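Local coordinates for xylulose kinase (Escherichia coli, PDB 2ITM), which phosphorylates D-xylulose to D-xylulose 5-phosphate at the expense of ATP, working as a homodimeric sugar kinase of the FGGY family, at residues L7-V12 / I94-G99; K30-R35 / P45-Q50. All coordinates share one frame; numbering follows the deposited sequence.

Contact 1 of 2, residues L7-V12 / I94-G99. With XUL (D-xylulose), chain C.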
ATOM      1  N   LEU A   7       5.202 -21.951 -31.143  1.00 24.82           N
ATOM      2  CA  LEU A   7       4.848 -20.590 -31.470  1.00 19.26           C
ATOM      3  C   LEU A   7       4.265 -19.908 -30.252  1.00 33.44           C
ATOM      4  O   LEU A   7       3.079 -20.012 -29.977  1.00 25.83           O
ATOM      5  CB  LEU A   7       3.837 -20.583 -32.618  1.00 26.85           C
ATOM      6  CG  LEU A   7       3.899 -19.497 -33.663  1.00 32.72           C
ATOM      7  CD1 LEU A   7       2.587 -19.346 -34.357  1.00 23.03           C
ATOM      8  CD2 LEU A   7       4.330 -18.198 -33.075  1.00 34.26           C
ATOM      9  N   GLY A   8       5.117 -19.210 -29.525  1.00 21.58           N
ATOM     10  CA  GLY A   8       4.684 -18.428 -28.397  1.00 26.17           C
ATOM     11  C   GLY A   8       4.200 -17.064 -28.787  1.00 30.00           C
ATOM     12  O   GLY A   8       4.029 -16.763 -29.957  1.00 23.37           O
ATOM     13  N   THR A   9       3.969 -16.229 -27.789  1.00 25.23           N
ATOM     14  CA  THR A   9       3.609 -14.850 -28.036  1.00 32.45           C
ATOM     15  C   THR A   9       4.850 -13.977 -28.219  1.00 21.61           C
ATOM     16  O   THR A   9       4.874 -13.113 -29.062  1.00 30.02           O
ATOM     17  CB  THR A   9       2.727 -14.309 -26.913  1.00 32.47           C
ATOM     18  OG1 THR A   9       1.754 -15.287 -26.549  1.00 34.88           O
ATOM     19  CG2 THR A   9       1.881 -13.190 -27.421  1.00 39.13           C
ATOM     20  N   SER A  10       5.872 -14.232 -27.426  1.00 28.37           N
ATOM     21  CA  SER A  10       7.019 -13.346 -27.378  1.00 29.31           C
ATOM     22  C   SER A  10       8.204 -13.918 -28.118  1.00 31.15           C
ATOM     23  O   SER A  10       9.232 -13.277 -28.204  1.00 37.08           O
ATOM     24  CB  SER A  10       7.411 -13.065 -25.940  1.00 45.45           C
ATOM     25  OG  SER A  10       7.853 -14.226 -25.316  1.00 43.91           O
ATOM     26  N   GLY A  11       8.026 -15.111 -28.645  1.00 34.06           N
ATOM     27  CA  GLY A  11       8.980 -15.721 -29.550  1.00 29.97           C
ATOM     28  C   GLY A  11       8.614 -17.117 -30.029  1.00 24.57           C
ATOM     29  O   GLY A  11       7.661 -17.710 -29.561  1.00 22.73           O
ATOM     30  N   VAL A  12       9.388 -17.632 -30.974  1.00 28.70           N
ATOM     31  CA  VAL A  12       9.359 -19.049 -31.299  1.00 30.66           C
ATOM     32  C   VAL A  12      10.539 -19.847 -30.784  1.00 32.60           C
ATOM     33  O   VAL A  12      11.671 -19.394 -30.785  1.00 26.61           O
ATOM     34  CB  VAL A  12       9.177 -19.317 -32.791  1.00 31.77           C
ATOM     35  CG1 VAL A  12       7.941 -18.673 -33.307  1.00 35.63           C
ATOM     36  CG2 VAL A  12      10.378 -18.848 -33.579  1.00 67.35           C
ATOM     37  N   ILE A  94      -5.625 -11.359 -34.140  1.00 21.32           N
ATOM     38  CA  ILE A  94      -6.104 -10.885 -32.861  1.00 13.67           C
ATOM     39  C   ILE A  94      -5.843 -11.905 -31.761  1.00 30.43           C
ATOM     40  O   ILE A  94      -6.472 -12.948 -31.731  1.00 25.27           O
ATOM     41  CB  ILE A  94      -7.603 -10.603 -32.946  1.00 24.40           C
ATOM     42  CG1 ILE A  94      -7.908  -9.616 -34.060  1.00 31.17           C
ATOM     43  CG2 ILE A  94      -8.142 -10.136 -31.619  1.00 22.14           C
ATOM     44  CD1 ILE A  94      -9.332  -9.478 -34.311  1.00 25.00           C
ATOM     45  N   LEU A  95      -4.924 -11.587 -30.859  1.00 24.62           N
ATOM     46  CA  LEU A  95      -4.367 -12.577 -29.955  1.00 18.69           C
ATOM     47  C   LEU A  95      -5.206 -12.910 -28.716  1.00 34.50           C
ATOM     48  O   LEU A  95      -6.207 -12.273 -28.438  1.00 29.71           O
ATOM     49  CB  LEU A  95      -2.955 -12.200 -29.542  1.00 24.80           C
ATOM     50  CG  LEU A  95      -1.996 -11.746 -30.627  1.00 38.12           C
ATOM     51  CD1 LEU A  95      -0.636 -11.551 -30.019  1.00 18.80           C
ATOM     52  CD2 LEU A  95      -1.980 -12.752 -31.750  1.00 26.68           C
ATOM     53  N   TRP A  96      -4.760 -13.914 -27.977  1.00 23.13           N
ATOM     54  CA  TRP A  96      -5.417 -14.362 -26.763  1.00 24.88           C
ATOM     55  C   TRP A  96      -5.511 -13.261 -25.723  1.00 29.24           C
ATOM     56  O   TRP A  96      -6.467 -13.204 -24.978  1.00 31.89           O
ATOM     57  CB  TRP A  96      -4.669 -15.560 -26.173  1.00 26.47           C
ATOM     58  CG  TRP A  96      -3.304 -15.209 -25.758  1.00 21.98           C
ATOM     59  CD1 TRP A  96      -2.223 -15.150 -26.541  1.00 21.60           C
ATOM     60  CD2 TRP A  96      -2.882 -14.808 -24.460  1.00 29.68           C
ATOM     61  NE1 TRP A  96      -1.128 -14.756 -25.820  1.00 26.14           N
ATOM     62  CE2 TRP A  96      -1.514 -14.535 -24.532  1.00 32.07           C
ATOM     63  CE3 TRP A  96      -3.527 -14.651 -23.232  1.00 37.02           C
ATOM     64  CZ2 TRP A  96      -0.779 -14.124 -23.438  1.00 26.46           C
ATOM     65  CZ3 TRP A  96      -2.803 -14.248 -22.153  1.00 26.71           C
ATOM     66  CH2 TRP A  96      -1.441 -13.993 -22.256  1.00 41.89           C
ATOM     67  N   ASN A  97      -4.511 -12.392 -25.674  1.00 25.16           N
ATOM     68  CA  ASN A  97      -4.484 -11.304 -24.710  1.00 25.14           C
ATOM     69  C   ASN A  97      -5.058  -9.979 -25.216  1.00 37.13           C
ATOM     70  O   ASN A  97      -4.896  -8.938 -24.598  1.00 24.27           O
ATOM     71  CB  ASN A  97      -3.082 -11.115 -24.146  1.00 23.37           C
ATOM     72  CG  ASN A  97      -2.039 -10.877 -25.217  1.00 28.14           C
ATOM     73  OD1 ASN A  97      -0.915 -10.528 -24.921  1.00 29.72           O
ATOM     74  ND2 ASN A  97      -2.406 -11.081 -26.451  1.00 16.12           N
ATOM     75  N   ASP A  98      -5.742 -10.046 -26.349  1.00 33.63           N
ATOM     76  CA  ASP A  98      -6.576  -8.960 -26.837  1.00 27.35           C
ATOM     77  C   ASP A  98      -7.887  -8.897 -26.057  1.00 30.67           C
ATOM     78  O   ASP A  98      -8.524  -9.907 -25.816  1.00 28.62           O
ATOM     79  CB  ASP A  98      -6.852  -9.174 -28.324  1.00 27.69           C
ATOM     80  CG  ASP A  98      -7.358  -7.933 -29.028  1.00 35.00           C
ATOM     81  OD1 ASP A  98      -8.569  -7.683 -29.003  1.00 26.10           O
ATOM     82  OD2 ASP A  98      -6.614  -7.171 -29.663  1.00 34.86           O
ATOM     83  N   GLY A  99      -8.285  -7.690 -25.679  1.00 43.86           N
ATOM     84  CA  GLY A  99      -9.502  -7.488 -24.921  1.00 42.26           C
ATOM     85  C   GLY A  99     -10.519  -6.572 -25.531  1.00 46.48           C
ATOM     86  O   GLY A  99     -11.276  -5.931 -24.822  1.00 45.08           O
TER
HETATM   87  C1  XUL C4930      -5.877 -19.491 -22.040  1.00 94.04           C
HETATM   88  C2  XUL C4930      -4.409 -19.695 -21.704  1.00101.84           C
HETATM   89  C3  XUL C4930      -3.469 -20.026 -22.809  1.00 47.09           C
HETATM   90  C4  XUL C4930      -2.556 -18.835 -22.930  1.00 57.13           C
HETATM   91  C5  XUL C4930      -1.804 -18.797 -24.244  1.00 32.58           C
HETATM   92  O1  XUL C4930      -6.560 -20.717 -22.080  1.00 49.32           O
HETATM   93  O2  XUL C4930      -3.868 -19.039 -20.579  1.00 96.61           O
HETATM   94  O3  XUL C4930      -4.242 -20.078 -23.973  1.00101.39           O
HETATM   95  O4  XUL C4930      -3.407 -17.727 -22.834  1.00 93.06           O
HETATM   96  O5  XUL C4930      -2.209 -19.875 -25.026  1.00 37.74           O
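A single hydrogen bond joins Thr9 to Trp96: the indole NE1-H donates to OG1 of Thr9, with an NE1 to OG1 distance of 3.0 Å. The bond is moderately bent, 154° at the hydrogen, and the hydroxyl oxygen sits at the edge of the indole, 18° out of the ring plane. Thr9 has OG1 anti to its carbonyl carbon (chi1 -43°), which turns the hydroxyl to the indole and leaves the methyl for apolar contact. Threonine suits the place because one short side chain does both jobs.

The apolar share is small. Thr9 CG2 reaches Leu95 CD1 at 4.0 Å, the two side chains running alongside one another in opposite senses.

Of the two segments, the indole is what meets the sugar. The xylulose hydroxyl O4 stands over one face of Trp96, displaced toward the rim, and comes within 3.1 Å of CE3; on the opposite face lies CB of Asn97. A broad flat ring fits here, offering a wall to the sugar while its N-H turns to Thr9.

Backbone bonds shape both segments: Gly8 N to Gly11 O closes the bend before strand 11-17, and Asp98 N to Leu95 O, 3.1 Å, spans a type I turn. Met77, His78 and Asp233, the inferred proton acceptor, hydrogen-bond the sugar. The arrangement belongs to the substrate pocket of an FGGY kinase, where the turn between the first two strands of the actin-like N-terminal domain meets a sugar-binding loop.

Contact 2 of 2, residues K30-R35 / P45-Q50; sequences KLTVSR and PEQWWQ
Gln47 extends its chain from helix 45-62 toward Leu31 and Thr32, with CG anti to the backbone N (chi1 -167°) and the chain stretched beyond it, so that the terminal amide arrives beside the backbone of Thr32. This joins the first long helix of the actin-like N-terminal domain to the loop leaving strand 23-30, an outermost strand of the domain's six-stranded sheet.

Thr32, more exposed, sets its hydroxyl near the amide, its side chain roughly perpendicular to that of Gln47. A threonine suits this spot, being short and polar where the loop turns outward. Were Gln47 shortened to an alanine, the loop at Thr32 would probably lose its polar neighbour, and a gap would be likely to open beside CD1 of Leu31.

Leu31, from the loop, sets a branched apolar end against the helix, and its two branches touch successive helix residues. One methyl, CD1, lies 3.5 Å from CD of Gln47 and 3.6 Å from the backbone O of that residue. The other is directed to Trp48, which suits the buried side of the helix: its large ring also packs against Pro152 and Tyr155 of helix 152-161, while Pro45 CA lies over one ring face. Leu31 CD2 approaches this indole obliquely, 4.1 Å from CD1 of Trp48.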
ATOM      1  N   LYS A  30      12.904 -14.119 -31.438  1.00 30.28           N
ATOM      2  CA  LYS A  30      12.001 -13.194 -30.794  1.00 44.25           C
ATOM      3  C   LYS A  30      10.874 -12.767 -31.701  1.00 40.39           C
ATOM      4  O   LYS A  30      10.980 -12.833 -32.912  1.00 26.55           O
ATOM      5  CB  LYS A  30      12.756 -12.000 -30.217  1.00 57.07           C
ATOM      6  CG  LYS A  30      13.445 -12.306 -28.900  1.00 53.35           C
ATOM      7  CD  LYS A  30      14.030 -11.072 -28.237  1.00 53.83           C
ATOM      8  CE  LYS A  30      15.233 -11.445 -27.400  1.00 60.04           C
ATOM      9  NZ  LYS A  30      15.306 -10.706 -26.122  1.00 58.03           N
ATOM     10  N   LEU A  31       9.778 -12.347 -31.083  1.00 32.57           N
ATOM     11  CA  LEU A  31       8.619 -11.822 -31.774  1.00 33.74           C
ATOM     12  C   LEU A  31       8.198 -10.502 -31.127  1.00 43.58           C
ATOM     13  O   LEU A  31       8.209 -10.381 -29.917  1.00 43.27           O
ATOM     14  CB  LEU A  31       7.475 -12.810 -31.631  1.00 28.85           C
ATOM     15  CG  LEU A  31       6.850 -13.534 -32.813  1.00 30.63           C
ATOM     16  CD1 LEU A  31       7.697 -13.575 -34.030  1.00 34.70           C
ATOM     17  CD2 LEU A  31       6.410 -14.906 -32.416  1.00 27.91           C
ATOM     18  N   THR A  32       7.791  -9.529 -31.923  1.00 41.45           N
ATOM     19  CA  THR A  32       7.113  -8.359 -31.373  1.00 43.25           C
ATOM     20  C   THR A  32       5.603  -8.499 -31.319  1.00 36.14           C
ATOM     21  O   THR A  32       5.023  -9.311 -32.013  1.00 35.38           O
ATOM     22  CB  THR A  32       7.495  -7.069 -32.110  1.00 35.14           C
ATOM     23  OG1 THR A  32       7.116  -7.169 -33.479  1.00 40.87           O
ATOM     24  CG2 THR A  32       8.991  -6.895 -32.164  1.00 34.82           C
ATOM     25  N   VAL A  33       4.984  -7.681 -30.483  1.00 38.80           N
ATOM     26  CA  VAL A  33       3.538  -7.561 -30.441  1.00 33.41           C
ATOM     27  C   VAL A  33       3.157  -6.127 -30.730  1.00 49.07           C
ATOM     28  O   VAL A  33       3.897  -5.201 -30.423  1.00 40.49           O
ATOM     29  CB  VAL A  33       2.993  -7.926 -29.066  1.00 35.97           C
ATOM     30  CG1 VAL A  33       1.484  -7.843 -29.041  1.00 26.71           C
ATOM     31  CG2 VAL A  33       3.468  -9.290 -28.654  1.00 35.04           C
ATOM     32  N   SER A  34       1.998  -5.952 -31.337  1.00 36.01           N
ATOM     33  CA  SER A  34       1.577  -4.647 -31.782  1.00 37.16           C
ATOM     34  C   SER A  34       0.251  -4.275 -31.133  1.00 33.75           C
ATOM     35  O   SER A  34      -0.698  -5.040 -31.157  1.00 28.24           O
ATOM     36  CB  SER A  34       1.489  -4.606 -33.300  1.00 27.14           C
ATOM     37  OG  SER A  34       0.497  -3.709 -33.725  1.00 38.42           O
ATOM     38  N   ARG A  35       0.223  -3.095 -30.535  1.00 38.70           N
ATOM     39  CA  ARG A  35      -0.913  -2.623 -29.772  1.00 42.37           C
ATOM     40  C   ARG A  35      -1.416  -1.284 -30.310  1.00 28.80           C
ATOM     41  O   ARG A  35      -1.167  -0.262 -29.708  1.00 37.88           O
ATOM     42  CB  ARG A  35      -0.529  -2.437 -28.303  1.00 46.73           C
ATOM     43  CG  ARG A  35       0.091  -3.618 -27.604  1.00 36.75           C
ATOM     44  CD  ARG A  35      -0.267  -3.663 -26.148  1.00 78.82           C
ATOM     45  NE  ARG A  35       0.829  -4.024 -25.261  1.00103.88           N
ATOM     46  CZ  ARG A  35       0.828  -3.807 -23.945  1.00123.34           C
ATOM     47  NH1 ARG A  35      -0.206  -3.220 -23.356  1.00109.67           N
ATOM     48  NH2 ARG A  35       1.866  -4.179 -23.207  1.00106.89           N
ATOM     49  N   PRO A  45       0.906 -12.450 -39.092  1.00 21.26           N
ATOM     50  CA  PRO A  45       1.139 -13.885 -39.183  1.00 22.94           C
ATOM     51  C   PRO A  45       2.380 -14.164 -40.009  1.00 37.55           C
ATOM     52  O   PRO A  45       3.022 -15.185 -39.837  1.00 25.73           O
ATOM     53  CB  PRO A  45      -0.125 -14.403 -39.875  1.00 23.95           C
ATOM     54  CG  PRO A  45      -1.152 -13.426 -39.575  1.00 23.09           C
ATOM     55  CD  PRO A  45      -0.459 -12.095 -39.502  1.00 25.69           C
ATOM     56  N   GLU A  46       2.739 -13.233 -40.876  1.00 31.15           N
ATOM     57  CA  GLU A  46       3.986 -13.340 -41.597  1.00 27.70           C
ATOM     58  C   GLU A  46       5.216 -13.323 -40.692  1.00 26.82           C
ATOM     59  O   GLU A  46       6.183 -14.013 -40.952  1.00 30.70           O
ATOM     60  CB  GLU A  46       4.087 -12.286 -42.695  1.00 31.67           C
ATOM     61  CG  GLU A  46       5.323 -12.403 -43.561  1.00 41.73           C
ATOM     62  CD  GLU A  46       5.324 -13.637 -44.432  1.00 42.49           C
ATOM     63  OE1 GLU A  46       4.250 -14.048 -44.892  1.00 54.17           O
ATOM     64  OE2 GLU A  46       6.406 -14.191 -44.658  1.00 42.05           O
ATOM     65  N   GLN A  47       5.166 -12.541 -39.628  1.00 26.39           N
ATOM     66  CA  GLN A  47       6.218 -12.553 -38.635  1.00 29.57           C
ATOM     67  C   GLN A  47       6.373 -13.898 -37.932  1.00 21.72           C
ATOM     68  O   GLN A  47       7.472 -14.255 -37.545  1.00 20.85           O
ATOM     69  CB  GLN A  47       6.038 -11.427 -37.618  1.00 46.68           C
ATOM     70  CG  GLN A  47       7.270 -11.189 -36.730  1.00 79.00           C
ATOM     71  CD  GLN A  47       6.970 -10.413 -35.423  1.00 85.29           C
ATOM     72  OE1 GLN A  47       5.808 -10.235 -35.058  1.00 59.79           O
ATOM     73  NE2 GLN A  47       8.018  -9.966 -34.737  1.00 41.85           N
ATOM     74  N   TRP A  48       5.279 -14.638 -37.771  1.00 21.20           N
ATOM     75  CA  TRP A  48       5.351 -16.001 -37.254  1.00 27.68           C
ATOM     76  C   TRP A  48       6.201 -16.868 -38.165  1.00 30.89           C
ATOM     77  O   TRP A  48       7.030 -17.633 -37.716  1.00 32.98           O
ATOM     78  CB  TRP A  48       3.967 -16.625 -37.111  1.00 33.42           C
ATOM     79  CG  TRP A  48       3.055 -15.932 -36.166  1.00 25.53           C
ATOM     80  CD1 TRP A  48       3.399 -15.139 -35.127  1.00 20.19           C
ATOM     81  CD2 TRP A  48       1.616 -15.990 -36.174  1.00 24.27           C
ATOM     82  NE1 TRP A  48       2.277 -14.681 -34.463  1.00 27.80           N
ATOM     83  CE2 TRP A  48       1.161 -15.204 -35.102  1.00 18.27           C
ATOM     84  CE3 TRP A  48       0.671 -16.629 -36.977  1.00 20.94           C
ATOM     85  CZ2 TRP A  48      -0.182 -15.018 -34.820  1.00 31.71           C
ATOM     86  CZ3 TRP A  48      -0.650 -16.454 -36.708  1.00 22.89           C
ATOM     87  CH2 TRP A  48      -1.073 -15.662 -35.647  1.00 28.65           C
ATOM     88  N   TRP A  49       5.984 -16.736 -39.462  1.00 37.39           N
ATOM     89  CA  TRP A  49       6.666 -17.599 -40.388  1.00 27.06           C
ATOM     90  C   TRP A  49       8.135 -17.244 -40.450  1.00 33.26           C
ATOM     91  O   TRP A  49       8.981 -18.108 -40.313  1.00 23.59           O
ATOM     92  CB  TRP A  49       6.055 -17.546 -41.775  1.00 21.06           C
ATOM     93  CG  TRP A  49       6.938 -18.179 -42.785  1.00 33.20           C
ATOM     94  CD1 TRP A  49       7.725 -17.550 -43.687  1.00 39.97           C
ATOM     95  CD2 TRP A  49       7.158 -19.572 -42.975  1.00 34.36           C
ATOM     96  NE1 TRP A  49       8.408 -18.462 -44.443  1.00 33.17           N
ATOM     97  CE2 TRP A  49       8.077 -19.716 -44.019  1.00 34.79           C
ATOM     98  CE3 TRP A  49       6.669 -20.723 -42.363  1.00 25.09           C
ATOM     99  CZ2 TRP A  49       8.508 -20.946 -44.461  1.00 42.36           C
ATOM    100  CZ3 TRP A  49       7.081 -21.915 -42.806  1.00 22.89           C
ATOM    101  CH2 TRP A  49       7.986 -22.027 -43.848  1.00 40.16           C
ATOM    102  N   GLN A  50       8.428 -15.971 -40.662  1.00 30.02           N
ATOM    103  CA  GLN A  50       9.806 -15.538 -40.765  1.00 29.61           C
ATOM    104  C   GLN A  50      10.595 -15.928 -39.526  1.00 33.68           C
ATOM    105  O   GLN A  50      11.734 -16.346 -39.620  1.00 34.54           O
ATOM    106  CB  GLN A  50       9.905 -14.033 -41.034  1.00 33.36           C
ATOM    107  CG  GLN A  50       9.265 -13.578 -42.345  1.00 50.49           C
ATOM    108  CD  GLN A  50       9.838 -14.268 -43.562  1.00 53.94           C
ATOM    109  OE1 GLN A  50       9.165 -14.407 -44.574  1.00 54.22           O
ATOM    110  NE2 GLN A  50      11.077 -14.701 -43.466  1.00 41.80           N
TER

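How the contacts relate
Both contacts lie in the N-terminal domain, their centres 9 Å apart, and contact 2 is nested within the chain loop closed by contact 1. Contact 1 borders the sugar pocket and rests on a directed indole-to-hydroxyl bond; contact 2 lies farther from the chain's centre and buries more surface, mixing leucine and tryptophan packing with a more exposed polar end at Thr32. Neither is wholly core. They meet directly: Ser10 O and Leu31 N, 3.1 Å apart, probably form a hydrogen bond, and Leu7 CD2 packs 3.8 Å from Trp48 CD1. Segment 7-12 is therefore shared ground, one side toward the substrate loop and another toward the 30-35 loop and helix 45-62.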